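Local atomic coordinates of restriction endonuclease PacI (Pseudomonas alcaligenes, PDB entry 3M7K), a protein that cuts DNA at a rare eight-base-pair target site as an HNH restriction endonuclease with a beta-beta-alpha-metal active site. Residues 61-66 with 107-112; 52-57 with 103-108. All blocks are in the same frame, centred on the assembly; numbering follows the deposited sequence. Where two conformers were deposited one is given.

Both contacts lean on strand 105-108, and Leu-107 serves in each. Contact 1, residues 61-66 with 107-112, is largely buried. It is built on metal and polar chemistry: four cysteine thiolates bind a zinc ion, and backbone N-H groups point at sulfur. Contact 2, residues 52-57 with 103-108, lies nearer the surface. It is apolar, with two aromatic rings of helix 48-55 set against Ala-105 and Leu-107. The two also touch directly. Arg-106 NH2 of contact 2 is a probable hydrogen-bond donor to Gly-64 O of contact 1, and Arg-61 NH1 reaches Tyr-55 O in the same way.

Contact 1: residues 61-66 with 107-112. With ZN (zinc ion), chain D; nucleotides of chain C.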
ATOM      1  N   ARG A  61     -16.881  12.959  -8.942  1.00 40.58           N
ATOM      2  CA  ARG A  61     -15.684  12.106  -8.842  1.00 38.92           C
ATOM      3  C   ARG A  61     -15.736  11.097  -7.684  1.00 38.62           C
ATOM      4  O   ARG A  61     -15.926  11.477  -6.531  1.00 38.32           O
ATOM      5  CB  ARG A  61     -14.412  12.958  -8.759  1.00 38.56           C
ATOM      6  CG  ARG A  61     -14.037  13.620 -10.090  1.00 37.62           C
ATOM      7  CD  ARG A  61     -12.613  14.142 -10.067  1.00 35.37           C
ATOM      8  NE  ARG A  61     -12.434  15.328  -9.215  1.00 34.94           N
ATOM      9  CZ  ARG A  61     -12.648  16.584  -9.604  1.00 37.11           C
ATOM     10  NH1 ARG A  61     -13.104  16.852 -10.835  1.00 36.65           N
ATOM     11  NH2 ARG A  61     -12.419  17.589  -8.755  1.00 37.14           N
ATOM     12  N   HIS A  62     -15.554   9.817  -8.012  1.00 37.74           N
ATOM     13  CA  HIS A  62     -15.475   8.742  -7.020  1.00 37.42           C
ATOM     14  C   HIS A  62     -14.341   7.841  -7.461  1.00 36.97           C
ATOM     15  O   HIS A  62     -14.113   7.664  -8.665  1.00 37.01           O
ATOM     16  CB  HIS A  62     -16.758   7.890  -6.999  1.00 37.69           C
ATOM     17  CG  HIS A  62     -17.971   8.615  -6.506  1.00 40.78           C
ATOM     18  ND1 HIS A  62     -18.727   9.441  -7.315  1.00 43.86           N
ATOM     19  CD2 HIS A  62     -18.574   8.620  -5.293  1.00 42.75           C
ATOM     20  CE1 HIS A  62     -19.730   9.941  -6.616  1.00 44.41           C
ATOM     21  NE2 HIS A  62     -19.661   9.460  -5.386  1.00 44.68           N
ATOM     22  N   CYS A  63     -13.641   7.259  -6.499  1.00 36.52           N
ATOM     23  CA  CYS A  63     -12.551   6.351  -6.800  1.00 35.76           C
ATOM     24  C   CYS A  63     -13.132   5.124  -7.499  1.00 36.53           C
ATOM     25  O   CYS A  63     -14.122   4.564  -7.042  1.00 37.17           O
ATOM     26  CB  CYS A  63     -11.856   5.933  -5.505  1.00 35.42           C
ATOM     27  SG  CYS A  63     -10.649   4.571  -5.701  1.00 32.33           S
ATOM     28  N   GLY A  64     -12.520   4.721  -8.602  1.00 36.94           N
ATOM     29  CA  GLY A  64     -12.996   3.596  -9.402  1.00 36.96           C
ATOM     30  C   GLY A  64     -12.735   2.221  -8.800  1.00 37.64           C
ATOM     31  O   GLY A  64     -13.181   1.214  -9.357  1.00 37.56           O
ATOM     32  N   TYR A  65     -12.000   2.168  -7.684  1.00 37.11           N
ATOM     33  CA  TYR A  65     -11.783   0.923  -6.961  1.00 37.36           C
ATOM     34  C   TYR A  65     -12.622   0.809  -5.705  1.00 37.85           C
ATOM     35  O   TYR A  65     -13.332  -0.180  -5.546  1.00 38.43           O
ATOM     36  CB  TYR A  65     -10.302   0.712  -6.622  1.00 37.44           C
ATOM     37  CG  TYR A  65      -9.480   0.564  -7.867  1.00 36.96           C
ATOM     38  CD1 TYR A  65      -8.534   1.529  -8.223  1.00 35.33           C
ATOM     39  CD2 TYR A  65      -9.694  -0.524  -8.733  1.00 36.25           C
ATOM     40  CE1 TYR A  65      -7.783   1.390  -9.392  1.00 35.41           C
ATOM     41  CE2 TYR A  65      -8.967  -0.662  -9.904  1.00 34.94           C
ATOM     42  CZ  TYR A  65      -8.014   0.290 -10.222  1.00 34.92           C
ATOM     43  OH  TYR A  65      -7.302   0.146 -11.375  1.00 34.26           O
ATOM     44  N   CYS A  66     -12.545   1.800  -4.812  1.00 37.45           N
ATOM     45  CA  CYS A  66     -13.265   1.707  -3.530  1.00 37.58           C
ATOM     46  C   CYS A  66     -14.578   2.476  -3.497  1.00 38.18           C
ATOM     47  O   CYS A  66     -15.354   2.322  -2.553  1.00 38.36           O
ATOM     48  CB  CYS A  66     -12.384   2.163  -2.367  1.00 37.25           C
ATOM     49  SG  CYS A  66     -12.044   3.952  -2.337  1.00 36.24           S
ATOM     50  N   LEU A 107      -9.992   6.733 -12.540  1.00 35.34           N
ATOM     51  CA  LEU A 107      -9.908   7.625 -11.383  1.00 34.37           C
ATOM     52  C   LEU A 107      -9.649   6.773 -10.160  1.00 32.94           C
ATOM     53  O   LEU A 107     -10.265   5.711  -9.998  1.00 33.07           O
ATOM     54  CB  LEU A 107     -11.211   8.391 -11.202  1.00 35.30           C
ATOM     55  CG  LEU A 107     -11.279   9.770 -10.575  1.00 37.68           C
ATOM     56  CD1 LEU A 107     -10.392  10.825 -11.271  1.00 38.74           C
ATOM     57  CD2 LEU A 107     -12.754  10.185 -10.587  1.00 39.45           C
ATOM     58  N   ALA A 108      -8.723   7.213  -9.317  1.00 30.00           N
ATOM     59  CA  ALA A 108      -8.403   6.484  -8.092  1.00 29.12           C
ATOM     60  C   ALA A 108      -8.001   7.426  -6.949  1.00 27.83           C
ATOM     61  O   ALA A 108      -7.265   8.392  -7.163  1.00 27.85           O
ATOM     62  CB  ALA A 108      -7.283   5.453  -8.350  1.00 27.80           C
ATOM     63  N   CYS A 109      -8.452   7.122  -5.734  1.00 27.08           N
ATOM     64  CA  CYS A 109      -8.009   7.876  -4.573  1.00 25.96           C
ATOM     65  C   CYS A 109      -6.568   7.469  -4.291  1.00 25.29           C
ATOM     66  O   CYS A 109      -6.105   6.393  -4.735  1.00 25.07           O
ATOM     67  CB  CYS A 109      -8.908   7.607  -3.338  1.00 26.35           C
ATOM     68  SG  CYS A 109      -8.698   5.967  -2.497  1.00 27.98           S
ATOM     69  N   PHE A 110      -5.836   8.320  -3.596  1.00 24.46           N
ATOM     70  CA  PHE A 110      -4.405   8.062  -3.370  1.00 23.93           C
ATOM     71  C   PHE A 110      -4.152   6.812  -2.525  1.00 23.87           C
ATOM     72  O   PHE A 110      -3.085   6.172  -2.642  1.00 23.80           O
ATOM     73  CB  PHE A 110      -3.753   9.288  -2.726  1.00 24.24           C
ATOM     74  CG  PHE A 110      -2.239   9.337  -2.860  1.00 25.26           C
ATOM     75  CD1 PHE A 110      -1.601   8.893  -4.022  1.00 23.63           C
ATOM     76  CD2 PHE A 110      -1.459   9.866  -1.823  1.00 25.67           C
ATOM     77  CE1 PHE A 110      -0.222   8.938  -4.147  1.00 24.86           C
ATOM     78  CE2 PHE A 110      -0.058   9.964  -1.947  1.00 25.39           C
ATOM     79  CZ  PHE A 110       0.567   9.498  -3.116  1.00 24.73           C
ATOM     80  N   ILE A 111      -5.120   6.447  -1.681  1.00 23.37           N
ATOM     81  CA  ILE A 111      -4.993   5.201  -0.909  1.00 23.72           C
ATOM     82  C   ILE A 111      -5.003   3.985  -1.850  1.00 23.83           C
ATOM     83  O   ILE A 111      -4.107   3.142  -1.782  1.00 22.93           O
ATOM     84  CB  ILE A 111      -6.043   5.091   0.242  1.00 24.11           C
ATOM     85  CG1 ILE A 111      -5.665   6.053   1.378  1.00 22.49           C
ATOM     86  CG2 ILE A 111      -6.143   3.642   0.757  1.00 25.48           C
ATOM     87  CD1 ILE A 111      -6.677   6.154   2.564  1.00 25.67           C
ATOM     88  N   CYS A 112      -6.005   3.889  -2.729  1.00 24.04           N
ATOM     89  CA  CYS A 112      -6.080   2.736  -3.626  1.00 25.19           C
ATOM     90  C   CYS A 112      -4.947   2.766  -4.646  1.00 24.59           C
ATOM     91  O   CYS A 112      -4.409   1.726  -5.028  1.00 24.16           O
ATOM     92  CB  CYS A 112      -7.424   2.709  -4.367  1.00 25.41           C
ATOM     93  SG  CYS A 112      -8.799   2.291  -3.283  1.00 31.08           S
TER
HETATM   94 ZN    ZN D 143     -10.041   4.278  -3.388  1.00 23.82          ZN
ATOM     95  P    DA C   2      -2.600  11.563  -6.838  1.00 21.36           P
ATOM     96  OP1  DA C   2      -3.713  10.985  -6.056  1.00 21.57           O
ATOM     97  OP2  DA C   2      -2.870  12.114  -8.185  1.00 20.99           O
ATOM     98  O5'  DA C   2      -1.823  12.679  -6.008  1.00 21.66           O
ATOM     99  C5'  DA C   2      -1.955  12.722  -4.567  1.00 22.68           C
ATOM    100  C4'  DA C   2      -1.668  14.121  -4.038  1.00 24.09           C
ATOM    101  O4'  DA C   2      -0.272  14.447  -4.255  1.00 25.38           O
ATOM    102  C3'  DA C   2      -2.428  15.268  -4.694  1.00 25.72           C
ATOM    103  O3'  DA C   2      -2.723  16.281  -3.695  1.00 26.84           O
ATOM    104  C2'  DA C   2      -1.486  15.795  -5.782  1.00 25.67           C
ATOM    105  C1'  DA C   2      -0.108  15.524  -5.168  1.00 27.24           C
ATOM    106  N9   DA C   2       0.940  15.078  -6.091  1.00 27.46           N
ATOM    107  C8   DA C   2       0.844  14.675  -7.399  1.00 28.43           C
ATOM    108  N7   DA C   2       1.990  14.324  -7.951  1.00 28.05           N
ATOM    109  C5   DA C   2       2.903  14.494  -6.921  1.00 28.33           C
ATOM    110  C6   DA C   2       4.296  14.278  -6.837  1.00 29.27           C
ATOM    111  N6   DA C   2       5.015  13.820  -7.868  1.00 26.88           N
ATOM    112  N1   DA C   2       4.914  14.548  -5.651  1.00 29.90           N
ATOM    113  C2   DA C   2       4.179  15.010  -4.630  1.00 29.76           C
ATOM    114  N3   DA C   2       2.851  15.249  -4.592  1.00 30.19           N
ATOM    115  C4   DA C   2       2.277  14.961  -5.778  1.00 29.13           C
ATOM    116  OP3  DT C   1       3.510   7.260 -10.585  1.00 31.98           O
ATOM    117  P    DT C   1       2.178   7.604 -11.152  1.00 29.25           P
ATOM    118  OP1  DT C   1       1.391   6.580 -11.826  1.00 28.11           O
ATOM    119  OP2  DT C   1       2.360   8.771 -12.013  1.00 28.38           O
ATOM    120  O5'  DT C   1       1.414   8.048  -9.818  1.00 28.75           O
ATOM    121  C5'  DT C   1       0.325   8.881  -9.759  1.00 25.54           C
ATOM    122  C4'  DT C   1       0.014   9.107  -8.280  1.00 22.65           C
ATOM    123  O4'  DT C   1       1.198   8.887  -7.482  1.00 22.38           O
ATOM    124  C3'  DT C   1      -0.471  10.497  -7.968  1.00 21.89           C
ATOM    125  O3'  DT C   1      -1.462  10.446  -6.939  1.00 21.20           O
ATOM    126  C2'  DT C   1       0.815  11.206  -7.522  1.00 23.26           C
ATOM    127  C1'  DT C   1       1.595  10.084  -6.833  1.00 22.28           C
ATOM    128  N1   DT C   1       3.041  10.264  -7.019  1.00 24.83           N
ATOM    129  C2   DT C   1       3.824  10.566  -5.927  1.00 24.52           C
ATOM    130  O2   DT C   1       3.398  10.686  -4.797  1.00 24.18           O
ATOM    131  N3   DT C   1       5.153  10.727  -6.194  1.00 25.90           N
ATOM    132  C4   DT C   1       5.767  10.626  -7.431  1.00 26.09           C
ATOM    133  O4   DT C   1       6.973  10.804  -7.548  1.00 30.40           O
ATOM    134  C5   DT C   1       4.904  10.306  -8.546  1.00 25.74           C
ATOM    135  C7   DT C   1       5.480  10.174  -9.936  1.00 25.20           C
ATOM    136  C6   DT C   1       3.587  10.140  -8.291  1.00 24.51           C
TER
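Cys-63 and Cys-66 face Cys-109 and Cys-112 around one zinc ion, a Cys4 site of two CxxC pairs, the second at the strand-to-helix turn of the beta-beta-alpha-metal motif. Zinc lies 2.4 Å from Cys-63 SG and 2.3 Å from Cys-66 SG. Cys-109 and Cys-112 complete the site from the start of helix 110-116.

Cys-63 SG is also a hub for N-H groups. With SG anti to its own backbone N (chi1 170°), it accepts from Tyr-65 N and Cys-66 N, and from Cys-109 N across the contact at 3.4 Å. This last bond is nearly straight, at 171°. Such donors would be expected to ease the negative charge on the thiolate. Cys-109 SG in turn accepts from Cys-112 N and so N-caps the helix.

Further out, Tyr-65 brings the edge of its ring to Ala-108 CB, while its OH bonds to Asp-92, a magnesium ligand. In 107-112, Phe-110 meets the DNA: C5' of DA2 of chain C lies over its ring centre. The side chains of Arg-61 and Leu-107 cross at about a right angle, with Leu-107 CD2 3.7 Å from Arg-61 CG. The Arg-61 guanidinium pairs with Glu-70 and Glu-15. Gly-64 N donates to Leu-107 O at 2.8 Å, from above the carbonyl plane.

Contact 2: residues 52-57 with 103-108; sequences LAWYGL and QNARLA
Trp-54 and Tyr-55, at the end of helix 48-55, pack against Ala-105 and Leu-107 of strand 105-108. The contact joins the helix to one strand of the beta-beta hairpin of the HNH fold. The closest CA pair, Tyr-55 and Leu-107, is 8.1 Å apart. The helix reaches the strand through its side chains, and the indole also touches strand backbone.

The buried end is where Tyr-55 meets Leu-107. Tyr-55 CE2 lies 3.7 Å from Leu-107 CD1, and CD2 is only slightly farther from the same methyl. The Leu-107 side chain crosses that of Tyr-55 at about a right angle; it and the Trp-54 side chain slide past each other in opposite directions. Leu-107 CD1 is 4.0 Å from Trp-54 CZ3, so one methyl serves both rings.

The end at Trp-54, Ala-105 and Arg-106 is more open, and all three residues are partly exposed. It still holds a close touch, with Trp-54 CZ2 3.5 Å from Ala-105 CB. CG of Trp-54 is anti to the backbone N (chi1 -180°) on a CB that already points toward the strand, which extends the indole to Ala-105. Trp-54 CH2 lies 3.9 Å from Leu-107 N, and Arg-106 C lies in plane at the indole edge. Arg-106 adds little beyond its backbone: its CB points away from the helix, and its guanidinium forms a salt bridge with Asp-126 of helix 122-139.

Neighbouring elements extend the packing. Phe-46 meets Trp-54 edge-to-face, and Val-91 of strand 90-93 touches both Trp-54 and Ala-105. Tyr-55 OH bonds to Leu-89 O just before that strand. Helix 48-55 thus packs against both strands of the antiparallel pair 90-93 and 105-108.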
ATOM      1  N   LEU A  52      -9.486  17.525 -18.934  1.00 38.14           N
ATOM      2  CA  LEU A  52     -10.446  18.299 -18.136  1.00 38.27           C
ATOM      3  C   LEU A  52     -11.865  17.780 -18.317  1.00 37.52           C
ATOM      4  O   LEU A  52     -12.619  17.716 -17.341  1.00 37.81           O
ATOM      5  CB  LEU A  52     -10.366  19.807 -18.411  1.00 38.31           C
ATOM      6  CG  LEU A  52      -9.112  20.585 -17.975  1.00 39.32           C
ATOM      7  CD1 LEU A  52      -9.299  22.064 -18.319  1.00 41.76           C
ATOM      8  CD2 LEU A  52      -8.792  20.445 -16.503  1.00 39.26           C
ATOM      9  N   ALA A  53     -12.213  17.371 -19.537  1.00 36.19           N
ATOM     10  CA  ALA A  53     -13.523  16.760 -19.771  1.00 35.80           C
ATOM     11  C   ALA A  53     -13.623  15.398 -19.096  1.00 35.52           C
ATOM     12  O   ALA A  53     -14.670  15.038 -18.556  1.00 35.41           O
ATOM     13  CB  ALA A  53     -13.827  16.637 -21.280  1.00 35.67           C
ATOM     14  N   TRP A  54     -12.532  14.637 -19.156  1.00 35.86           N
ATOM     15  CA  TRP A  54     -12.457  13.323 -18.525  1.00 35.52           C
ATOM     16  C   TRP A  54     -12.566  13.470 -17.004  1.00 35.39           C
ATOM     17  O   TRP A  54     -13.281  12.690 -16.351  1.00 35.90           O
ATOM     18  CB  TRP A  54     -11.168  12.623 -18.952  1.00 35.50           C
ATOM     19  CG  TRP A  54     -10.961  11.246 -18.377  1.00 36.30           C
ATOM     20  CD1 TRP A  54     -11.390  10.051 -18.908  1.00 36.80           C
ATOM     21  CD2 TRP A  54     -10.287  10.933 -17.165  1.00 35.64           C
ATOM     22  NE1 TRP A  54     -11.016   9.012 -18.088  1.00 36.79           N
ATOM     23  CE2 TRP A  54     -10.337   9.526 -17.009  1.00 37.37           C
ATOM     24  CE3 TRP A  54      -9.639  11.704 -16.186  1.00 36.41           C
ATOM     25  CZ2 TRP A  54      -9.756   8.869 -15.905  1.00 37.90           C
ATOM     26  CZ3 TRP A  54      -9.061  11.048 -15.089  1.00 36.92           C
ATOM     27  CH2 TRP A  54      -9.123   9.645 -14.964  1.00 37.05           C
ATOM     28  N   TYR A  55     -11.896  14.480 -16.451  1.00 34.73           N
ATOM     29  CA  TYR A  55     -11.792  14.640 -14.995  1.00 35.08           C
ATOM     30  C   TYR A  55     -13.125  15.092 -14.393  1.00 35.51           C
ATOM     31  O   TYR A  55     -13.406  14.848 -13.210  1.00 35.53           O
ATOM     32  CB  TYR A  55     -10.672  15.634 -14.636  1.00 34.10           C
ATOM     33  CG  TYR A  55     -10.163  15.565 -13.190  1.00 33.78           C
ATOM     34  CD1 TYR A  55     -10.178  16.697 -12.376  1.00 33.76           C
ATOM     35  CD2 TYR A  55      -9.645  14.383 -12.656  1.00 33.35           C
ATOM     36  CE1 TYR A  55      -9.699  16.658 -11.052  1.00 33.61           C
ATOM     37  CE2 TYR A  55      -9.172  14.324 -11.328  1.00 33.08           C
ATOM     38  CZ  TYR A  55      -9.196  15.476 -10.540  1.00 33.21           C
ATOM     39  OH  TYR A  55      -8.744  15.445  -9.255  1.00 33.89           O
ATOM     40  N   GLY A  56     -13.937  15.756 -15.214  1.00 36.39           N
ATOM     41  CA  GLY A  56     -15.223  16.264 -14.781  1.00 37.71           C
ATOM     42  C   GLY A  56     -15.148  17.191 -13.579  1.00 38.17           C
ATOM     43  O   GLY A  56     -14.212  17.990 -13.422  1.00 37.45           O
ATOM     44  N   LEU A  57     -16.144  17.061 -12.716  1.00 39.29           N
ATOM     45  CA  LEU A  57     -16.282  17.954 -11.580  1.00 40.18           C
ATOM     46  C   LEU A  57     -16.350  17.197 -10.268  1.00 40.21           C
ATOM     47  O   LEU A  57     -16.806  16.049 -10.213  1.00 40.84           O
ATOM     48  CB  LEU A  57     -17.522  18.822 -11.743  1.00 39.69           C
ATOM     49  CG  LEU A  57     -17.510  19.776 -12.940  1.00 41.72           C
ATOM     50  CD1 LEU A  57     -18.866  20.390 -13.091  1.00 39.51           C
ATOM     51  CD2 LEU A  57     -16.400  20.861 -12.806  1.00 41.79           C
ATOM     52  N   GLN A 103      -7.904   5.544 -22.604  1.00 45.35           N
ATOM     53  CA  GLN A 103      -8.201   4.118 -22.496  0.50 45.37           C
ATOM     54  C   GLN A 103      -7.619   3.488 -21.228  1.00 44.99           C
ATOM     55  O   GLN A 103      -8.280   2.641 -20.597  1.00 45.15           O
ATOM     56  CB  GLN A 103      -7.754   3.351 -23.750  0.50 45.62           C
ATOM     57  CG  GLN A 103      -8.008   1.836 -23.689  0.50 46.45           C
ATOM     58  CD  GLN A 103      -9.473   1.477 -23.465  0.50 47.13           C
ATOM     59  OE1 GLN A 103     -10.379   2.142 -23.973  0.50 47.91           O
ATOM     60  NE2 GLN A 103      -9.707   0.409 -22.711  0.50 46.72           N
ATOM     61  N   ASN A 104      -6.425   3.914 -20.827  1.00 43.79           N
ATOM     62  CA  ASN A 104      -5.747   3.302 -19.659  1.00 42.31           C
ATOM     63  C   ASN A 104      -6.010   3.974 -18.305  1.00 41.75           C
ATOM     64  O   ASN A 104      -5.634   3.453 -17.254  1.00 42.08           O
ATOM     65  CB  ASN A 104      -4.245   3.249 -19.934  1.00 41.99           C
ATOM     66  CG  ASN A 104      -3.505   2.332 -18.993  1.00 40.97           C
ATOM     67  OD1 ASN A 104      -3.992   1.256 -18.616  1.00 40.35           O
ATOM     68  ND2 ASN A 104      -2.314   2.748 -18.608  1.00 39.05           N
ATOM     69  N   ALA A 105      -6.652   5.128 -18.332  1.00 40.95           N
ATOM     70  CA  ALA A 105      -6.871   5.922 -17.122  1.00 39.54           C
ATOM     71  C   ALA A 105      -8.102   5.458 -16.374  1.00 39.51           C
ATOM     72  O   ALA A 105      -9.146   5.155 -16.970  1.00 38.71           O
ATOM     73  CB  ALA A 105      -6.997   7.381 -17.456  1.00 39.05           C
ATOM     74  N   ARG A 106      -7.963   5.451 -15.056  1.00 37.71           N
ATOM     75  CA  ARG A 106      -9.025   5.141 -14.141  1.00 37.76           C
ATOM     76  C   ARG A 106      -8.888   6.163 -13.018  1.00 36.45           C
ATOM     77  O   ARG A 106      -7.766   6.438 -12.574  1.00 36.47           O
ATOM     78  CB  ARG A 106      -8.729   3.740 -13.617  1.00 38.44           C
ATOM     79  CG  ARG A 106      -9.828   3.118 -12.896  1.00 41.08           C
ATOM     80  CD  ARG A 106      -9.896   1.645 -13.242  1.00 41.70           C
ATOM     81  NE  ARG A 106     -10.909   1.108 -12.381  1.00 41.71           N
ATOM     82  CZ  ARG A 106     -11.278  -0.158 -12.314  1.00 41.42           C
ATOM     83  NH1 ARG A 106     -10.717  -1.075 -13.092  1.00 41.58           N
ATOM     84  NH2 ARG A 106     -12.215  -0.486 -11.442  1.00 41.38           N
ATOM     85  N   LEU A 107      -9.992   6.733 -12.540  1.00 35.34           N
ATOM     86  CA  LEU A 107      -9.908   7.625 -11.383  1.00 34.37           C
ATOM     87  C   LEU A 107      -9.649   6.773 -10.160  1.00 32.94           C
ATOM     88  O   LEU A 107     -10.265   5.711  -9.998  1.00 33.07           O
ATOM     89  CB  LEU A 107     -11.211   8.391 -11.202  1.00 35.30           C
ATOM     90  CG  LEU A 107     -11.279   9.770 -10.575  1.00 37.68           C
ATOM     91  CD1 LEU A 107     -10.392  10.825 -11.271  1.00 38.74           C
ATOM     92  CD2 LEU A 107     -12.754  10.185 -10.587  1.00 39.45           C
ATOM     93  N   ALA A 108      -8.723   7.213  -9.317  1.00 30.00           N
ATOM     94  CA  ALA A 108      -8.403   6.484  -8.092  1.00 29.12           C
ATOM     95  C   ALA A 108      -8.001   7.426  -6.949  1.00 27.83           C
ATOM     96  O   ALA A 108      -7.265   8.392  -7.163  1.00 27.85           O
ATOM     97  CB  ALA A 108      -7.283   5.453  -8.350  1.00 27.80           C
TER